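Local coordinates for protein trichothecene 3-O-acetyltransferase (Gibberella zeae, PDB 2RKV) that probably transfers the acetyl group of acetyl coenzyme A to the 3-hydroxyl of trichothecene mycotoxins such as T-2 and deoxynivalenol, as a BAHD-superfamily acyltransferase, at residues Ala187-Pro197 against Met299-Leu309; Ala248-Val259 against Ser326-Arg335. All blocks are in the same frame, centred on the assembly; numbering follows the deposited sequence.

How the contacts relate
The two contacts sit about 32 Å apart, centre to centre, and do not touch; their nearest atoms are about 14 Å from each other, and their segments alternate along the chain. Both are partly buried. Contact 1 joins two irregular loops, those following helix 182-187 and helix 296-299, largely through apolar side chains around one tyrosine, with no direct hydrogen bond across. Contact 2, farther from the centre of the chain, sets the end of helix 238-249 and its following loop against helix 327-335, joined by backbone-to-hydroxyl bonds. Contact 2 supplies Phe258 and Arg335 to the coenzyme A site, whereas the side chain of Leu309 in contact 1 lies about 9 Å from both coenzyme A and toxin.

Contact 1 of 2, residues Ala187-Pro197 against Met299-Leu309; sequences AMNLDRKTIVP and MGVSNNYPGLL
Arg192 and Pro306 are joined through one water, which accepts from Arg192 NH2 at 2.9 Å and donates to Pro306 O at 2.9 Å. The guanidinium also lies with one face over Gly307 CA, 3.7 Å from NH1, and NH1 donates to Ala158 O; Trp55 adds a cation-pi partner. Tyr305, in the middle of the contact, is brought round by the type I turn Ser302-Tyr305, where Ser302 OG, bonded also to Glu183, accepts from Asn304 N in an ST turn. Ile195 CD1 stands over the centre of the Tyr305 ring in a CH-pi contact, 3.6 Å from the centroid, and Gly307 N lies over the opposite face. With CG1 anti to the backbone N (chi1 -150°), Ile195 extends its long branch to the ring while CG1 also meets Val301 CG2 at 3.8 Å. At the ring edge sit Ala187 O and Arg192 CG, and the hydroxyl bonds to Asp8. Beyond the ring, Met188 SD rests on Pro306 CG at 3.7 Å. At the other end, Val196 CG2 meets Leu309 CD1 at 3.8 Å. With no direct hydrogen bond between them, the loops hold together by apolar fit and one water, while their polar ends are tied to other parts of the fold.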
# COMPACT_ATOMS: atom_id res chain seq x y z
N ALA A 187 -15.81 5.81 13.75
CA ALA A 187 -15.20 5.31 12.52
C ALA A 187 -14.60 3.91 12.70
O ALA A 187 -14.74 3.04 11.84
CB ALA A 187 -14.16 6.29 11.99
N MET A 188 -13.96 3.70 13.85
CA MET A 188 -13.33 2.42 14.19
C MET A 188 -14.33 1.28 14.39
O MET A 188 -13.94 0.11 14.48
CB MET A 188 -12.48 2.58 15.46
CG MET A 188 -11.18 3.34 15.25
SD MET A 188 -10.01 2.47 14.19
CE MET A 188 -9.29 1.28 15.30
N ASN A 189 -15.62 1.62 14.45
CA ASN A 189 -16.64 0.64 14.78
C ASN A 189 -17.81 0.59 13.80
O ASN A 189 -18.81 -0.10 14.03
CB ASN A 189 -17.11 0.85 16.23
CG ASN A 189 -16.03 0.47 17.23
OD1 ASN A 189 -15.44 1.34 17.89
ND2 ASN A 189 -15.74 -0.82 17.31
N LEU A 190 -17.68 1.30 12.68
CA LEU A 190 -18.68 1.19 11.62
C LEU A 190 -18.80 -0.26 11.16
O LEU A 190 -17.80 -0.97 11.02
CB LEU A 190 -18.31 2.07 10.42
CG LEU A 190 -18.31 3.59 10.65
CD1 LEU A 190 -17.73 4.27 9.42
CD2 LEU A 190 -19.72 4.11 10.95
N ASP A 191 -20.03 -0.70 10.93
CA ASP A 191 -20.26 -2.02 10.35
C ASP A 191 -19.66 -2.06 8.94
O ASP A 191 -19.86 -1.13 8.15
CB ASP A 191 -21.74 -2.35 10.32
CG ASP A 191 -22.00 -3.84 10.17
OD1 ASP A 191 -21.24 -4.66 10.73
OD2 ASP A 191 -22.98 -4.19 9.48
N ARG A 192 -18.93 -3.13 8.64
CA ARG A 192 -18.20 -3.21 7.37
C ARG A 192 -19.04 -3.83 6.27
O ARG A 192 -18.94 -3.41 5.13
CB ARG A 192 -16.92 -4.02 7.53
CG ARG A 192 -16.08 -3.63 8.73
CD ARG A 192 -14.67 -4.18 8.61
NE ARG A 192 -13.83 -3.70 9.71
CZ ARG A 192 -12.50 -3.77 9.71
NH1 ARG A 192 -11.86 -4.31 8.67
NH2 ARG A 192 -11.82 -3.30 10.74
N LYS A 193 -19.84 -4.85 6.60
CA LYS A 193 -20.51 -5.64 5.56
C LYS A 193 -21.57 -4.86 4.79
O LYS A 193 -22.02 -5.29 3.73
CB LYS A 193 -21.08 -6.94 6.13
CG LYS A 193 -22.26 -6.77 7.07
CD LYS A 193 -22.74 -8.11 7.65
CE LYS A 193 -23.49 -8.97 6.63
NZ LYS A 193 -23.92 -10.29 7.22
N THR A 194 -21.97 -3.71 5.32
CA THR A 194 -23.00 -2.89 4.68
C THR A 194 -22.46 -1.54 4.18
O THR A 194 -23.22 -0.73 3.65
CB THR A 194 -24.18 -2.62 5.64
OG1 THR A 194 -23.68 -1.94 6.81
CG2 THR A 194 -24.87 -3.93 6.05
N ILE A 195 -21.15 -1.32 4.32
CA ILE A 195 -20.58 0.01 4.06
C ILE A 195 -20.56 0.41 2.57
O ILE A 195 -20.48 1.60 2.24
CB ILE A 195 -19.19 0.18 4.73
CG1 ILE A 195 -18.97 1.66 5.09
CG2 ILE A 195 -18.05 -0.43 3.87
CD1 ILE A 195 -17.85 1.93 6.08
N VAL A 196 -20.63 -0.59 1.69
CA VAL A 196 -20.81 -0.35 0.26
C VAL A 196 -22.20 -0.86 -0.12
O VAL A 196 -22.43 -2.07 -0.18
CB VAL A 196 -19.73 -1.07 -0.61
CG1 VAL A 196 -19.96 -0.77 -2.10
CG2 VAL A 196 -18.32 -0.65 -0.20
N PRO A 197 -23.15 0.06 -0.36
CA PRO A 197 -24.50 -0.35 -0.74
C PRO A 197 -24.49 -1.10 -2.07
O PRO A 197 -23.85 -0.65 -3.02
CB PRO A 197 -25.25 0.97 -0.88
CG PRO A 197 -24.45 1.97 -0.11
CD PRO A 197 -23.03 1.53 -0.26
N MET A 299 -17.54 7.10 -1.48
CA MET A 299 -18.57 6.39 -0.72
C MET A 299 -19.13 7.22 0.44
O MET A 299 -20.07 6.79 1.12
CB MET A 299 -18.01 5.05 -0.22
CG MET A 299 -19.02 3.91 -0.17
SD MET A 299 -19.76 3.45 -1.76
CE MET A 299 -18.39 3.51 -2.88
N GLY A 300 -18.55 8.40 0.66
CA GLY A 300 -18.93 9.27 1.77
C GLY A 300 -18.52 8.72 3.13
O GLY A 300 -19.19 8.97 4.15
N VAL A 301 -17.42 7.98 3.16
CA VAL A 301 -16.93 7.34 4.38
C VAL A 301 -15.76 8.13 4.97
O VAL A 301 -14.93 8.68 4.23
CB VAL A 301 -16.54 5.86 4.10
CG1 VAL A 301 -15.85 5.21 5.31
CG2 VAL A 301 -17.77 5.04 3.70
N SER A 302 -15.70 8.18 6.30
CA SER A 302 -14.64 8.89 7.02
C SER A 302 -13.25 8.39 6.64
O SER A 302 -13.04 7.20 6.47
CB SER A 302 -14.85 8.69 8.52
OG SER A 302 -13.73 9.13 9.26
N ASN A 303 -12.30 9.32 6.54
CA ASN A 303 -10.89 8.98 6.37
C ASN A 303 -10.38 8.10 7.52
O ASN A 303 -9.35 7.41 7.39
CB ASN A 303 -10.05 10.26 6.28
CG ASN A 303 -8.60 9.99 5.94
OD1 ASN A 303 -8.30 9.43 4.88
ND2 ASN A 303 -7.70 10.38 6.83
N ASN A 304 -11.09 8.13 8.64
CA ASN A 304 -10.71 7.34 9.81
C ASN A 304 -11.26 5.91 9.80
O ASN A 304 -11.00 5.15 10.74
CB ASN A 304 -11.07 8.07 11.11
CG ASN A 304 -10.23 9.30 11.33
OD1 ASN A 304 -9.06 9.35 10.94
ND2 ASN A 304 -10.83 10.33 11.94
N TYR A 305 -12.02 5.55 8.77
CA TYR A 305 -12.52 4.17 8.66
C TYR A 305 -11.33 3.23 8.44
O TYR A 305 -10.57 3.40 7.49
CB TYR A 305 -13.52 4.04 7.51
CG TYR A 305 -14.00 2.63 7.29
CD1 TYR A 305 -14.74 1.98 8.27
CD2 TYR A 305 -13.72 1.95 6.10
CE1 TYR A 305 -15.19 0.69 8.10
CE2 TYR A 305 -14.17 0.64 5.91
CZ TYR A 305 -14.92 0.03 6.91
OH TYR A 305 -15.37 -1.26 6.75
N PRO A 306 -11.14 2.26 9.35
CA PRO A 306 -9.92 1.45 9.35
C PRO A 306 -9.92 0.23 8.43
O PRO A 306 -8.96 -0.55 8.44
CB PRO A 306 -9.82 0.98 10.80
CG PRO A 306 -11.28 0.77 11.18
CD PRO A 306 -12.03 1.91 10.49
N GLY A 307 -10.98 0.06 7.65
CA GLY A 307 -11.14 -1.18 6.88
C GLY A 307 -10.46 -1.16 5.52
O GLY A 307 -9.44 -0.47 5.32
N LEU A 308 -11.05 -1.93 4.61
CA LEU A 308 -10.58 -2.06 3.24
C LEU A 308 -11.67 -1.47 2.33
O LEU A 308 -12.74 -2.05 2.16
CB LEU A 308 -10.30 -3.53 2.93
CG LEU A 308 -9.67 -3.98 1.60
CD1 LEU A 308 -10.60 -3.74 0.40
CD2 LEU A 308 -8.35 -3.32 1.36
N LEU A 309 -11.37 -0.31 1.78
CA LEU A 309 -12.32 0.39 0.93
C LEU A 309 -11.51 1.07 -0.16
O LEU A 309 -11.19 2.26 -0.09
CB LEU A 309 -13.17 1.39 1.74
CG LEU A 309 -14.28 2.14 1.00
CD1 LEU A 309 -15.01 1.22 0.01
CD2 LEU A 309 -15.28 2.73 1.99
O HOH W 1 -8.97 -2.88 10.15

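Contact 2 of 2, residues Ala248-Val259 against Ser326-Arg335; sequences ATKTLDASTKFV and SLGATASRLR. With COA (coenzyme A), chain B.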
# COMPACT_ATOMS: atom_id res chain seq x y z
N ALA A 248 3.24 18.57 -17.01
CA ALA A 248 1.93 17.98 -17.25
C ALA A 248 0.84 19.03 -17.44
O ALA A 248 0.03 18.94 -18.37
CB ALA A 248 1.56 17.05 -16.11
N THR A 249 0.82 20.04 -16.57
CA THR A 249 -0.22 21.08 -16.57
C THR A 249 -0.21 21.85 -17.90
O THR A 249 -1.26 22.22 -18.42
CB THR A 249 -0.05 22.01 -15.36
OG1 THR A 249 -0.21 21.24 -14.15
CG2 THR A 249 -1.05 23.16 -15.36
N LYS A 250 0.99 22.06 -18.45
CA LYS A 250 1.14 22.76 -19.72
C LYS A 250 0.64 21.97 -20.92
O LYS A 250 0.47 22.54 -22.01
CB LYS A 250 2.60 23.10 -19.96
CG LYS A 250 3.09 24.29 -19.20
CD LYS A 250 4.58 24.43 -19.44
CE LYS A 250 5.12 25.70 -18.86
NZ LYS A 250 6.61 25.63 -18.80
N THR A 251 0.41 20.67 -20.75
CA THR A 251 0.10 19.80 -21.89
C THR A 251 -1.17 18.95 -21.70
O THR A 251 -1.27 17.84 -22.24
CB THR A 251 1.30 18.89 -22.25
OG1 THR A 251 1.80 18.22 -21.08
CG2 THR A 251 2.44 19.72 -22.88
N LEU A 252 -2.14 19.47 -20.96
CA LEU A 252 -3.35 18.71 -20.66
C LEU A 252 -4.29 18.57 -21.85
O LEU A 252 -4.34 19.45 -22.71
CB LEU A 252 -4.10 19.37 -19.50
CG LEU A 252 -3.35 19.35 -18.17
CD1 LEU A 252 -4.20 19.97 -17.10
CD2 LEU A 252 -2.96 17.93 -17.80
N ASP A 253 -5.03 17.46 -21.87
CA ASP A 253 -6.15 17.27 -22.80
C ASP A 253 -7.20 18.36 -22.58
O ASP A 253 -7.33 18.89 -21.46
CB ASP A 253 -6.81 15.91 -22.58
CG ASP A 253 -6.01 14.76 -23.15
OD1 ASP A 253 -4.89 14.97 -23.69
OD2 ASP A 253 -6.52 13.62 -23.07
N ALA A 254 -7.95 18.68 -23.63
CA ALA A 254 -9.02 19.69 -23.56
C ALA A 254 -10.08 19.35 -22.51
O ALA A 254 -10.69 20.25 -21.93
CB ALA A 254 -9.67 19.86 -24.94
N SER A 255 -10.30 18.06 -22.28
CA SER A 255 -11.33 17.59 -21.36
C SER A 255 -10.89 17.68 -19.89
O SER A 255 -11.70 17.47 -18.98
CB SER A 255 -11.70 16.15 -21.69
OG SER A 255 -10.67 15.26 -21.29
N THR A 256 -9.62 18.01 -19.65
CA THR A 256 -9.04 17.94 -18.32
C THR A 256 -8.63 19.32 -17.78
O THR A 256 -7.68 19.92 -18.28
CB THR A 256 -7.81 16.99 -18.33
OG1 THR A 256 -8.23 15.69 -18.75
CG2 THR A 256 -7.17 16.90 -16.94
N LYS A 257 -9.34 19.79 -16.76
CA LYS A 257 -9.12 21.12 -16.16
C LYS A 257 -7.79 21.22 -15.41
O LYS A 257 -7.12 22.26 -15.47
CB LYS A 257 -10.26 21.47 -15.19
CG LYS A 257 -11.63 21.65 -15.83
CD LYS A 257 -11.78 23.03 -16.44
CE LYS A 257 -13.20 23.27 -16.90
NZ LYS A 257 -13.31 24.58 -17.55
N PHE A 258 -7.43 20.16 -14.69
CA PHE A 258 -6.22 20.15 -13.88
C PHE A 258 -5.80 18.71 -13.62
O PHE A 258 -6.62 17.79 -13.73
CB PHE A 258 -6.44 20.88 -12.54
CG PHE A 258 -7.42 20.18 -11.63
CD1 PHE A 258 -7.00 19.16 -10.78
CD2 PHE A 258 -8.77 20.54 -11.64
CE1 PHE A 258 -7.91 18.50 -9.94
CE2 PHE A 258 -9.68 19.90 -10.81
CZ PHE A 258 -9.25 18.88 -9.95
N VAL A 259 -4.53 18.53 -13.30
CA VAL A 259 -4.06 17.25 -12.75
C VAL A 259 -3.32 17.52 -11.45
O VAL A 259 -3.03 18.66 -11.12
CB VAL A 259 -3.17 16.46 -13.75
CG1 VAL A 259 -3.98 16.03 -14.97
CG2 VAL A 259 -1.90 17.26 -14.13
N SER A 326 2.63 13.55 -24.83
CA SER A 326 3.08 14.51 -23.81
C SER A 326 2.83 13.97 -22.40
O SER A 326 2.03 13.05 -22.22
CB SER A 326 2.36 15.85 -23.96
OG SER A 326 0.98 15.71 -23.66
N LEU A 327 3.51 14.55 -21.41
CA LEU A 327 3.28 14.16 -20.02
C LEU A 327 1.84 14.46 -19.61
O LEU A 327 1.19 13.66 -18.92
CB LEU A 327 4.25 14.87 -19.06
CG LEU A 327 4.22 14.35 -17.62
CD1 LEU A 327 4.52 12.84 -17.56
CD2 LEU A 327 5.18 15.13 -16.71
N GLY A 328 1.34 15.62 -20.03
CA GLY A 328 -0.04 16.03 -19.77
C GLY A 328 -1.07 15.11 -20.38
O GLY A 328 -2.12 14.86 -19.77
N ALA A 329 -0.81 14.60 -21.59
CA ALA A 329 -1.69 13.63 -22.22
C ALA A 329 -1.81 12.38 -21.33
O ALA A 329 -2.91 11.88 -21.11
CB ALA A 329 -1.19 13.24 -23.61
N THR A 330 -0.68 11.92 -20.79
CA THR A 330 -0.67 10.71 -19.96
C THR A 330 -1.34 10.98 -18.61
O THR A 330 -2.15 10.16 -18.13
CB THR A 330 0.75 10.17 -19.77
OG1 THR A 330 1.39 10.06 -21.06
CG2 THR A 330 0.69 8.81 -19.12
N ALA A 331 -1.05 12.13 -18.02
CA ALA A 331 -1.64 12.50 -16.73
C ALA A 331 -3.15 12.67 -16.86
O ALA A 331 -3.90 12.29 -15.95
CB ALA A 331 -0.99 13.77 -16.17
N SER A 332 -3.59 13.21 -17.99
CA SER A 332 -5.01 13.34 -18.29
C SER A 332 -5.74 12.00 -18.29
O SER A 332 -6.88 11.91 -17.81
CB SER A 332 -5.22 14.08 -19.62
OG SER A 332 -4.81 15.44 -19.50
N ARG A 333 -5.10 10.95 -18.83
CA ARG A 333 -5.68 9.60 -18.79
C ARG A 333 -6.00 9.21 -17.35
O ARG A 333 -7.07 8.67 -17.07
CB ARG A 333 -4.72 8.55 -19.35
CG ARG A 333 -4.39 8.71 -20.83
CD ARG A 333 -3.29 7.76 -21.24
NE ARG A 333 -2.89 7.98 -22.64
CZ ARG A 333 -3.47 7.40 -23.69
NH1 ARG A 333 -4.49 6.56 -23.54
NH2 ARG A 333 -3.03 7.67 -24.91
N LEU A 334 -5.05 9.46 -16.45
CA LEU A 334 -5.22 9.06 -15.06
C LEU A 334 -6.34 9.85 -14.38
O LEU A 334 -7.24 9.27 -13.79
CB LEU A 334 -3.90 9.17 -14.30
CG LEU A 334 -2.73 8.37 -14.90
CD1 LEU A 334 -1.48 8.53 -14.05
CD2 LEU A 334 -3.08 6.90 -15.09
N ARG A 335 -6.27 11.17 -14.49
CA ARG A 335 -7.25 12.05 -13.84
C ARG A 335 -8.69 11.81 -14.34
O ARG A 335 -9.64 11.94 -13.58
CB ARG A 335 -6.81 13.52 -13.99
CG ARG A 335 -7.75 14.59 -13.43
CD ARG A 335 -8.08 14.44 -11.96
NE ARG A 335 -6.91 14.15 -11.12
CZ ARG A 335 -6.95 14.15 -9.78
NH1 ARG A 335 -5.86 13.85 -9.08
NH2 ARG A 335 -8.08 14.44 -9.15
N1A COA B . -7.71 23.50 -9.50
C2A COA B . -6.43 22.99 -9.57
N3A COA B . -6.09 21.85 -8.86
C4A COA B . -7.04 21.25 -8.09
C5A COA B . -8.34 21.75 -8.01
C6A COA B . -8.68 22.90 -8.72
N6A COA B . -9.82 23.54 -8.45
N7A COA B . -9.05 20.95 -7.18
C8A COA B . -8.24 19.96 -6.73
N9A COA B . -7.00 20.13 -7.29
C1B COA B . -5.79 19.32 -7.05
C2B COA B . -5.27 19.60 -5.66
O2B COA B . -4.53 20.79 -5.63
C3B COA B . -4.42 18.37 -5.42
O3B COA B . -3.26 18.46 -6.19
P3B COA B . -1.84 18.64 -5.51
O7A COA B . -1.63 17.49 -4.55
O8A COA B . -1.87 19.97 -4.81
O9A COA B . -0.81 18.64 -6.61
C4B COA B . -5.21 17.29 -6.12
O4B COA B . -6.07 17.93 -7.05
C5B COA B . -5.98 16.47 -5.13
O5B COA B . -6.41 15.42 -5.93
P1A COA B . -6.88 14.04 -5.30
O1A COA B . -7.75 14.28 -4.07
O2A COA B . -7.56 13.22 -6.38
O3A COA B . -5.57 13.36 -4.69
P2A COA B . -4.21 13.02 -5.44
O4A COA B . -3.07 13.55 -4.59
O5A COA B . -4.19 13.44 -6.88
O6A COA B . -4.19 11.43 -5.39
CBP COA B . -5.12 9.25 -5.59
CCP COA B . -5.05 10.65 -6.20
CDP COA B . -3.72 8.64 -5.55
CEP COA B . -5.99 8.36 -6.47
CAP COA B . -5.70 9.41 -4.17
OAP COA B . -7.00 9.96 -4.21
C9P COA B . -5.79 8.10 -3.46
O9P COA B . -6.95 7.33 -3.59
N8P COA B . -4.73 7.76 -2.73
C7P COA B . -4.64 6.52 -2.01
C6P COA B . -4.31 5.38 -2.97
C5P COA B . -4.19 4.14 -2.12
O5P COA B . -5.09 3.88 -1.30
N4P COA B . -3.11 3.40 -2.32
O HOH W 2 -4.90 11.70 -22.90
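Gly328 lies close against the end of helix 238-249, its CA 3.2 Å from Ala248 O, and its N donates to Thr251 OG1 at 2.8 Å, though the bond is bent (133°). Thr251 OG1 reaches it from between its own backbone N and carbonyl carbon (chi1 51°), and also bonds to Ala247 O. Gly328, with no side chain, lets its CA come against the carbonyls of both Ala248 and Thr251. One turn on, Ser332 OG works in two directions: it donates to Gly328 O and accepts from Asp253 N at 3.1 Å, nearly straight at 162°. Gly328 O thus takes two donors, Ser332 N and Ser332 OG, from opposite faces of its plane. Ala248 CB packs on Leu327 CG and Ala331 CB, and Val259 CG1 on Ala331 CB.

Helix 327-335 opens with Ser326 as N-cap, its OG accepting from Ala329 N, and its last residue, Arg335, delivers its guanidinium to coenzyme A. In this BAHD-superfamily enzyme the contact therefore links the helix to one wall of the cofactor site. Phe258 lays one ring face against the adenine, CE1 being 3.2 Å from N9A, while Arg335 NH2 donates to pyrophosphate oxygen O2A at 3.1 Å. NH1 reaches O2A too, and makes a weak bond to O5A. A salt bridge from NE to Asp263 OD2 helps hold the guanidinium; its positive charge probably balances part of the negative charge of the pyrophosphate.

The side around Asp253 is looser. Asp253 OD1 stays 3.8 Å from Ala329 CA, and a water, donating to Asp253 OD2 and to Ala329 O at 2.7 Å, spans the two segments there.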